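Side-chain contacts in phosphate-binding protein (Unidentified prokaryotic organism, PDB 3W9V), which binds inorganic phosphate and belongs to the PstS family of phosphate-transport proteins: residues A70-A73 with G79-K82; V274-A279 with G283-Y288; A332-E335 with V340-P343. The protein carries 1 engineered substitution. One frame throughout, in Å; residues are numbered along the deposited sequence.

Interaction 1: residues A70-A73 with G79-K82; sequences ATYA and GWGK
A first torsion of -164°, which sets CG beside the carbonyl carbon, carries the Tyr72 ring out from helix 66-75 until its hydroxyl end reaches Trp80, whose CG stands anti to its own carbonyl carbon (chi1 -69°) and whose indole comes forward to meet it. The two side chains cross at about a right angle. The phenol oxygen does the touching: Tyr72 OH lies 3.5 Å from Trp80 CE3, in the plane of the indole and at its edge, on the six-membered ring. Behind it, Tyr72 CZ is 4.2 Å from Trp80 CE3, so the hydroxyl end meets the indole rim and the two rings do not stack.

Helices 66-75 and 77-80 follow each other closely in the chain, and the contact spans the short turn between them in the periplasmic-binding-protein fold. Gly81 is the first residue to leave helical geometry after the second helix. Its positive phi (92°) would press a CB against the carbonyl oxygen of Trp80, which calls for glycine. The turn presents Gly81 O near the plane of the tyrosine ring, 3.8 Å from Tyr72 CE2.

A water joins the polar atoms, lying in the ring plane at the tyrosine edge. It is 2.6 Å from Tyr72 OH and donates a hydrogen bond to Gly81 O at 2.8 Å. The hydroxyl has a further partner in Arg374 NH1, from the C-terminal tail that also touches Trp80 through Arg374 and Pro375. The Tyr72 ring meets that of Phe39, while the backbone of Gly79 is hydrogen-bonded to Gly373 of the same tail.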
ATOM      1  N   ALA A  70       0.813  -9.626 -18.830  1.00  9.28           N
ATOM      2  CA  ALA A  70       0.894 -10.290 -20.130  1.00  9.08           C
ATOM      3  C   ALA A  70       2.263 -10.927 -20.344  1.00  9.63           C
ATOM      4  O   ALA A  70       2.370 -12.034 -20.867  1.00 10.21           O
ATOM      5  CB  ALA A  70       0.576  -9.313 -21.254  1.00 11.85           C
ATOM      6  N   THR A  71       3.309 -10.223 -19.928  1.00  9.21           N
ATOM      7  CA  THR A  71       4.659 -10.739 -20.077  1.00 10.67           C
ATOM      8  C   THR A  71       4.864 -11.985 -19.214  1.00  9.42           C
ATOM      9  O   THR A  71       5.452 -12.966 -19.664  1.00 10.66           O
ATOM     10  CB  THR A  71       5.700  -9.649 -19.766  1.00  9.68           C
ATOM     11  OG1 THR A  71       5.605  -8.616 -20.758  1.00 12.33           O
ATOM     12  CG2 THR A  71       7.111 -10.225 -19.772  1.00 12.38           C
ATOM     13  N   TYR A  72       4.359 -11.965 -17.984  1.00  8.67           N
ATOM     14  CA  TYR A  72       4.482 -13.140 -17.122  1.00  8.23           C
ATOM     15  C   TYR A  72       3.694 -14.322 -17.693  1.00  8.87           C
ATOM     16  O   TYR A  72       4.170 -15.458 -17.688  1.00  9.49           O
ATOM     17  CB  TYR A  72       4.025 -12.833 -15.692  1.00  8.96           C
ATOM     18  CG  TYR A  72       4.475 -13.861 -14.674  1.00  8.26           C
ATOM     19  CD1 TYR A  72       5.724 -13.763 -14.070  1.00  8.60           C
ATOM     20  CD2 TYR A  72       3.657 -14.929 -14.319  1.00  8.99           C
ATOM     21  CE1 TYR A  72       6.144 -14.690 -13.133  1.00  8.32           C
ATOM     22  CE2 TYR A  72       4.073 -15.869 -13.382  1.00  8.39           C
ATOM     23  CZ  TYR A  72       5.322 -15.741 -12.793  1.00  7.98           C
ATOM     24  OH  TYR A  72       5.751 -16.662 -11.863  1.00  8.19           O
ATOM     25  N   ALA A  73       2.493 -14.046 -18.189  1.00  9.45           N
ATOM     26  CA  ALA A  73       1.650 -15.093 -18.759  1.00  9.76           C
ATOM     27  C   ALA A  73       2.320 -15.770 -19.952  1.00 10.92           C
ATOM     28  O   ALA A  73       2.239 -16.987 -20.112  1.00 12.21           O
ATOM     29  CB  ALA A  73       0.291 -14.531 -19.153  1.00 11.31           C
ATOM     30  N   GLY A  79       5.753 -22.609 -17.554  1.00 12.14           N
ATOM     31  CA  GLY A  79       6.625 -23.449 -16.756  1.00 11.99           C
ATOM     32  C   GLY A  79       6.441 -23.313 -15.255  1.00 10.96           C
ATOM     33  O   GLY A  79       6.736 -24.244 -14.505  1.00 12.41           O
ATOM     34  N   TRP A  80       5.957 -22.155 -14.811  1.00 10.98           N
ATOM     35  CA  TRP A  80       5.884 -21.860 -13.378  1.00  9.47           C
ATOM     36  C   TRP A  80       4.470 -21.828 -12.802  1.00  9.80           C
ATOM     37  O   TRP A  80       4.295 -21.815 -11.581  1.00 10.15           O
ATOM     38  CB  TRP A  80       6.579 -20.533 -13.074  1.00 10.06           C
ATOM     39  CG  TRP A  80       8.061 -20.569 -13.246  1.00 10.27           C
ATOM     40  CD1 TRP A  80       8.834 -21.667 -13.502  1.00 10.85           C
ATOM     41  CD2 TRP A  80       8.958 -19.459 -13.158  1.00 11.09           C
ATOM     42  NE1 TRP A  80      10.159 -21.305 -13.583  1.00 11.73           N
ATOM     43  CE2 TRP A  80      10.262 -19.954 -13.378  1.00 10.92           C
ATOM     44  CE3 TRP A  80       8.787 -18.093 -12.918  1.00 10.44           C
ATOM     45  CZ2 TRP A  80      11.385 -19.131 -13.362  1.00 13.74           C
ATOM     46  CZ3 TRP A  80       9.906 -17.276 -12.901  1.00 12.21           C
ATOM     47  CH2 TRP A  80      11.188 -17.798 -13.128  1.00 13.00           C
ATOM     48  N   GLY A  81       3.466 -21.827 -13.671  1.00  9.64           N
ATOM     49  CA  GLY A  81       2.091 -21.703 -13.227  1.00  9.84           C
ATOM     50  C   GLY A  81       1.638 -20.256 -13.196  1.00  7.72           C
ATOM     51  O   GLY A  81       2.441 -19.332 -13.361  1.00  9.05           O
ATOM     52  N   LYS A  82       0.343 -20.063 -12.983  1.00  8.69           N
ATOM     53  CA  LYS A  82      -0.245 -18.730 -12.875  1.00  7.84           C
ATOM     54  C   LYS A  82       0.286 -17.956 -11.687  1.00  6.94           C
ATOM     55  O   LYS A  82       0.468 -18.511 -10.605  1.00  8.65           O
ATOM     56  CB  LYS A  82      -1.765 -18.837 -12.735  1.00  8.77           C
ATOM     57  CG  LYS A  82      -2.452 -19.243 -14.021  1.00  9.67           C
ATOM     58  CD  LYS A  82      -3.945 -19.514 -13.836  1.00 10.18           C
ATOM     59  CE  LYS A  82      -4.727 -18.288 -13.381  1.00  9.98           C
ATOM     60  NZ  LYS A  82      -4.587 -17.118 -14.279  1.00  9.70           N
TER
HETATM   61  O   HOH W   1       3.982 -18.428 -11.259  1.00  9.99           O

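Interaction 2: residues V274-A279 with G283-Y288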
ATOM      1  N   VAL A 274      -7.376  -6.955  -6.759  1.00  6.64           N
ATOM      2  CA  VAL A 274      -6.972  -5.783  -6.002  1.00  7.40           C
ATOM      3  C   VAL A 274      -7.898  -4.622  -6.326  1.00  6.62           C
ATOM      4  O   VAL A 274      -7.833  -4.044  -7.415  1.00  7.78           O
ATOM      5  CB  VAL A 274      -5.517  -5.373  -6.287  1.00  7.48           C
ATOM      6  CG1 VAL A 274      -5.160  -4.147  -5.465  1.00  8.77           C
ATOM      7  CG2 VAL A 274      -4.564  -6.527  -5.972  1.00  8.94           C
ATOM      8  N   PRO A 275      -8.783  -4.273  -5.383  1.00  7.59           N
ATOM      9  CA  PRO A 275      -9.681  -3.142  -5.626  1.00  8.48           C
ATOM     10  C   PRO A 275      -8.899  -1.851  -5.645  1.00  7.59           C
ATOM     11  O   PRO A 275      -7.948  -1.699  -4.873  1.00 11.52           O
ATOM     12  CB  PRO A 275     -10.598  -3.144  -4.400  1.00 10.39           C
ATOM     13  CG  PRO A 275     -10.452  -4.503  -3.802  1.00 11.85           C
ATOM     14  CD  PRO A 275      -9.046  -4.921  -4.089  1.00  8.94           C
ATOM     15  N   VAL A 276      -9.308  -0.927  -6.501  1.00  9.60           N
ATOM     16  CA  VAL A 276      -8.767   0.415  -6.453  1.00 12.79           C
ATOM     17  C   VAL A 276      -9.886   1.401  -6.218  1.00 10.32           C
ATOM     18  O   VAL A 276     -11.020   1.217  -6.665  1.00 14.11           O
ATOM     19  CB  VAL A 276      -7.999   0.797  -7.726  1.00 14.97           C
ATOM     20  CG1 VAL A 276      -6.764  -0.061  -7.860  1.00 17.29           C
ATOM     21  CG2 VAL A 276      -8.892   0.661  -8.949  1.00 19.68           C
ATOM     22  N   PHE A 277      -9.553   2.447  -5.482  1.00 11.56           N
ATOM     23  CA  PHE A 277     -10.509   3.491  -5.206  1.00 10.22           C
ATOM     24  C   PHE A 277     -10.474   4.562  -6.292  1.00  8.35           C
ATOM     25  O   PHE A 277      -9.499   4.678  -7.040  1.00 10.60           O
ATOM     26  CB  PHE A 277     -10.248   4.071  -3.823  1.00 11.01           C
ATOM     27  CG  PHE A 277     -10.623   3.148  -2.698  1.00  9.71           C
ATOM     28  CD1 PHE A 277     -11.901   3.186  -2.172  1.00 11.12           C
ATOM     29  CD2 PHE A 277      -9.715   2.241  -2.175  1.00 10.39           C
ATOM     30  CE1 PHE A 277     -12.269   2.345  -1.138  1.00 12.68           C
ATOM     31  CE2 PHE A 277     -10.081   1.388  -1.137  1.00 11.67           C
ATOM     32  CZ  PHE A 277     -11.357   1.444  -0.621  1.00 11.60           C
ATOM     33  N   GLY A 278     -11.557   5.318  -6.400  1.00  8.90           N
ATOM     34  CA  GLY A 278     -11.654   6.361  -7.401  1.00  9.82           C
ATOM     35  C   GLY A 278     -12.737   7.353  -7.041  1.00 11.23           C
ATOM     36  O   GLY A 278     -13.349   7.257  -5.984  1.00 11.53           O
ATOM     37  N   ALA A 279     -12.974   8.311  -7.930  1.00 15.57           N
ATOM     38  CA  ALA A 279     -13.915   9.392  -7.657  1.00 20.91           C
ATOM     39  C   ALA A 279     -15.330   8.870  -7.441  1.00 22.96           C
ATOM     40  O   ALA A 279     -16.029   9.297  -6.518  1.00 26.11           O
ATOM     41  CB  ALA A 279     -13.891  10.412  -8.787  1.00 24.74           C
ATOM     42  N   GLY A 283     -17.855   0.072 -12.566  1.00 24.14           N
ATOM     43  CA  GLY A 283     -16.884  -0.621 -13.393  1.00 23.81           C
ATOM     44  C   GLY A 283     -15.745  -1.264 -12.623  1.00 27.59           C
ATOM     45  O   GLY A 283     -14.634  -1.398 -13.139  1.00 38.47           O
ATOM     46  N   GLY A 284     -16.017  -1.667 -11.388  1.00 25.55           N
ATOM     47  CA  GLY A 284     -15.008  -2.303 -10.559  1.00 24.67           C
ATOM     48  C   GLY A 284     -14.314  -1.335  -9.619  1.00 23.75           C
ATOM     49  O   GLY A 284     -13.728  -1.744  -8.616  1.00 28.13           O
ATOM     50  N   VAL A 285     -14.374  -0.048  -9.943  1.00 17.58           N
ATOM     51  CA  VAL A 285     -13.777   0.976  -9.094  1.00 19.41           C
ATOM     52  C   VAL A 285     -14.682   1.292  -7.901  1.00 20.14           C
ATOM     53  O   VAL A 285     -15.907   1.388  -8.045  1.00 20.62           O
ATOM     54  CB  VAL A 285     -13.482   2.258  -9.894  1.00 18.55           C
ATOM     55  CG1 VAL A 285     -12.889   3.332  -8.997  1.00 14.57           C
ATOM     56  CG2 VAL A 285     -12.538   1.949 -11.046  1.00 23.26           C
ATOM     57  N   VAL A 286     -14.071   1.443  -6.727  1.00 15.16           N
ATOM     58  CA  VAL A 286     -14.799   1.763  -5.501  1.00 14.95           C
ATOM     59  C   VAL A 286     -14.622   3.240  -5.150  1.00 11.97           C
ATOM     60  O   VAL A 286     -13.498   3.738  -5.100  1.00 11.26           O
ATOM     61  CB  VAL A 286     -14.297   0.910  -4.319  1.00 17.43           C
ATOM     62  CG1 VAL A 286     -15.135   1.170  -3.075  1.00 16.99           C
ATOM     63  CG2 VAL A 286     -14.321  -0.565  -4.686  1.00 21.10           C
ATOM     64  N   ALA A 287     -15.715   3.947  -4.901  1.00 14.06           N
ATOM     65  CA  ALA A 287     -15.606   5.368  -4.585  1.00 12.42           C
ATOM     66  C   ALA A 287     -14.859   5.592  -3.275  1.00 11.37           C
ATOM     67  O   ALA A 287     -15.100   4.890  -2.293  1.00 12.60           O
ATOM     68  CB  ALA A 287     -16.983   6.012  -4.519  1.00 15.91           C
ATOM     69  N   TYR A 288     -13.950   6.568  -3.260  1.00 11.14           N
ATOM     70  CA  TYR A 288     -13.357   7.004  -2.000  1.00 10.92           C
ATOM     71  C   TYR A 288     -14.492   7.391  -1.056  1.00 10.80           C
ATOM     72  O   TYR A 288     -15.484   7.988  -1.479  1.00 12.37           O
ATOM     73  CB  TYR A 288     -12.376   8.168  -2.201  1.00 11.08           C
ATOM     74  CG  TYR A 288     -11.022   7.728  -2.720  1.00  8.81           C
ATOM     75  CD1 TYR A 288     -10.110   7.086  -1.888  1.00  9.64           C
ATOM     76  CD2 TYR A 288     -10.660   7.945  -4.045  1.00  9.08           C
ATOM     77  CE1 TYR A 288      -8.873   6.673  -2.367  1.00  8.93           C
ATOM     78  CE2 TYR A 288      -9.428   7.539  -4.531  1.00  7.93           C
ATOM     79  CZ  TYR A 288      -8.540   6.901  -3.694  1.00  7.50           C
ATOM     80  OH  TYR A 288      -7.330   6.490  -4.204  1.00  7.88           O
TER
HETATM   81  O   HOH W   2     -11.070  -1.816  -8.622  1.00 17.73           O
HETATM   82  O   HOH W   3     -15.350   9.548  -3.880  1.00 24.09           O
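Phe277 and Val286 pair as neighbours in a short parallel two-stranded ladder, held by backbone bonds from Val286 N to Val276 O (3.1 Å, nearly straight at 176°), from Gly278 N to Val286 O (2.8 Å, more bent) and from Tyr288 N to Gly278 O (2.9 Å). Phe277 and Val286 project from the same face of this ladder, side by side and pointing the same way, with Phe277 CE1 3.7 Å from Val286 CG1. The edge of the phenyl ring also comes up to the backbone carbonyl of Ala287.

Tyr288 turns its ring back across Phe277. Phe277 CB sits over one face, 3.3 Å from the centroid of the Tyr288 ring in a CH-pi contact, while the two aromatic planes, 27° apart, are slid so far that the rings barely overlap. An alanine in place of Tyr288 has no ring, and would probably leave Phe277 CB without its aromatic partner and open a gap beside the Gly278 backbone. The first torsion of Val285 swings CG1 to the side of its carbonyl carbon, and this methyl lies 3.5 Å from Gly278 N. A side chain at Gly278 would collide with the same methyl, so the glycine admits the close approach.

Two waters extend the pairing at its ends, one accepting from Val276 N and donating to Gly284 O, the other donating to both Ala279 O and Tyr288 O. Around the ladder, Tyr288 packs on helix 145-157, meeting the Phe153 ring edge-to-face, and Leu296 of strand 296-304 touches both Tyr288 and Phe277; the loop residues Val259 and Pro260 meet Phe277 and Val286 respectively.

Interaction 3: residues A332-E335 with V340-P343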
ATOM      1  N   ALA A 332      -4.566  -9.801  14.827  1.00  7.92           N
ATOM      2  CA  ALA A 332      -4.075  -9.007  15.950  1.00  8.06           C
ATOM      3  C   ALA A 332      -2.771  -8.290  15.586  1.00  7.01           C
ATOM      4  O   ALA A 332      -2.593  -7.110  15.897  1.00  8.65           O
ATOM      5  CB  ALA A 332      -3.903  -9.868  17.196  1.00  9.04           C
ATOM      6  N   ALA A 333      -1.872  -8.994  14.908  1.00  7.70           N
ATOM      7  CA  ALA A 333      -0.614  -8.391  14.479  1.00  8.36           C
ATOM      8  C   ALA A 333      -0.842  -7.290  13.446  1.00  8.01           C
ATOM      9  O   ALA A 333      -0.182  -6.251  13.487  1.00  8.29           O
ATOM     10  CB  ALA A 333       0.331  -9.446  13.934  1.00  8.16           C
ATOM     11  N   ILE A 334      -1.776  -7.529  12.533  1.00  7.11           N
ATOM     12  CA  ILE A 334      -2.135  -6.544  11.523  1.00  6.51           C
ATOM     13  C   ILE A 334      -2.595  -5.248  12.187  1.00  7.41           C
ATOM     14  O   ILE A 334      -2.132  -4.158  11.830  1.00  7.48           O
ATOM     15  CB  ILE A 334      -3.222  -7.119  10.591  1.00  6.63           C
ATOM     16  CG1 ILE A 334      -2.622  -8.235   9.730  1.00  6.74           C
ATOM     17  CG2 ILE A 334      -3.862  -6.030   9.743  1.00  7.11           C
ATOM     18  CD1 ILE A 334      -3.640  -9.100   9.024  1.00  7.62           C
ATOM     19  N   GLU A 335      -3.490  -5.366  13.161  1.00  7.14           N
ATOM     20  CA  GLU A 335      -3.977  -4.196  13.880  1.00  7.66           C
ATOM     21  C   GLU A 335      -2.879  -3.511  14.693  1.00  8.03           C
ATOM     22  O   GLU A 335      -2.834  -2.280  14.772  1.00  8.82           O
ATOM     23  CB  GLU A 335      -5.152  -4.569  14.781  1.00  9.93           C
ATOM     24  CG  GLU A 335      -6.363  -5.032  13.992  1.00 12.63           C
ATOM     25  CD  GLU A 335      -7.565  -5.332  14.860  1.00 24.50           C
ATOM     26  OE1 GLU A 335      -7.396  -5.480  16.089  1.00 31.00           O
ATOM     27  OE2 GLU A 335      -8.683  -5.419  14.308  1.00 28.03           O
ATOM     28  N   VAL A 340      -5.556  -2.500   8.684  1.00  7.85           N
ATOM     29  CA  VAL A 340      -6.921  -3.005   8.780  1.00  8.02           C
ATOM     30  C   VAL A 340      -6.975  -4.421   8.223  1.00  7.29           C
ATOM     31  O   VAL A 340      -6.609  -4.647   7.071  1.00  7.41           O
ATOM     32  CB  VAL A 340      -7.897  -2.111   7.985  1.00  9.45           C
ATOM     33  CG1 VAL A 340      -9.288  -2.737   7.931  1.00 10.20           C
ATOM     34  CG2 VAL A 340      -7.957  -0.717   8.592  1.00 13.42           C
ATOM     35  N   PRO A 341      -7.424  -5.384   9.039  1.00  6.86           N
ATOM     36  CA  PRO A 341      -7.582  -6.740   8.507  1.00  7.53           C
ATOM     37  C   PRO A 341      -8.564  -6.789   7.338  1.00  6.97           C
ATOM     38  O   PRO A 341      -9.454  -5.934   7.224  1.00  8.00           O
ATOM     39  CB  PRO A 341      -8.136  -7.522   9.703  1.00  8.14           C
ATOM     40  CG  PRO A 341      -7.628  -6.778  10.893  1.00  9.04           C
ATOM     41  CD  PRO A 341      -7.686  -5.329  10.487  1.00  7.61           C
ATOM     42  N   LEU A 342      -8.404  -7.770   6.462  1.00  7.14           N
ATOM     43  CA  LEU A 342      -9.402  -7.968   5.422  0.80  5.67           C
ATOM     44  C   LEU A 342     -10.707  -8.430   6.056  1.00  6.77           C
ATOM     45  O   LEU A 342     -10.702  -9.198   7.020  1.00  6.31           O
ATOM     46  CB  LEU A 342      -8.951  -9.007   4.404  1.00  7.55           C
ATOM     47  CG  LEU A 342      -7.656  -8.692   3.670  1.00  7.26           C
ATOM     48  CD1 LEU A 342      -7.443  -9.735   2.595  1.00 10.21           C
ATOM     49  CD2 LEU A 342      -7.665  -7.287   3.075  1.00  8.63           C
ATOM     50  N   PRO A 343     -11.839  -7.962   5.524  1.00  6.77           N
ATOM     51  CA  PRO A 343     -13.135  -8.463   5.991  1.00  7.43           C
ATOM     52  C   PRO A 343     -13.270  -9.971   5.784  1.00  6.76           C
ATOM     53  O   PRO A 343     -12.606 -10.561   4.919  1.00  6.62           O
ATOM     54  CB  PRO A 343     -14.134  -7.717   5.110  1.00  9.05           C
ATOM     55  CG  PRO A 343     -13.415  -6.485   4.669  1.00 10.99           C
ATOM     56  CD  PRO A 343     -11.981  -6.896   4.519  1.00  8.26           C
TER
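Ile334 and Pro341 make the apolar part of this contact, where helix 331-336 meets the loop that runs on to helix 344-354. The CG2 branch of Ile334 does the touching. Standing anti to the backbone N while CG1 takes the position beside it (chi1 -69°), this methyl reaches the Val340-Pro341 peptide link, 3.8 Å from Val340 C and 3.7 Å from Pro341 N. The ring atom Pro341 CD lies a little farther from Ile334 CG2, at 4.0 Å. The isoleucine thus packs against the backbone where the proline ring begins, and Val340 directs its own side chain away from the helix.

The second kind of contact pairs a charged residue with a hydrocarbon ring. Glu335 is extended beyond CG and crosses Pro341 at about a right angle. Its aliphatic part does much of the work, Glu335 CG standing 3.8 Å from Pro341 CD. The carboxylate comes to the same CG-CD edge of the ring, with Glu335 OE2 3.8 Å from Pro341 CG, so the proline is met by both the stem and the end of the glutamate.

Beyond the two segments, Ile334 and Val340 both turn to strand 83-92, touching Val89 and Ala90 respectively, and the Val340 backbone is hydrogen-bonded to Ala90. Leu342 O accepts from Lys347 NZ, and Pro343 occupies the N-cap position of helix 344-354.

Between helix and loop the contact is therefore one of van der Waals fit: a proline nitrogen carries no hydrogen to donate, and its ring offers carbon to a buried methyl on one residue and an exposed glutamate on the next.

How the interactions relate
The three contacts are separate, following one another along the chain, and each joins pieces only four to six residues apart. Interaction 1 is buried, though it lies well out from the middle of the chain, whereas interactions 2 and 3 are only partly buried and sit nearer to it. Their chemistry differs: in interaction 1 a water and an indole edge tie helix 66-75 to the end of helix 77-80 and the turn that follows it, direct backbone hydrogen bonds together with aromatic packing make interaction 2, and carbon contacts make up interaction 3. Strand 83-92 begins just beyond the 79-82 segment and flanks interaction 3; strand 296-304 of the same sheet flanks interaction 2.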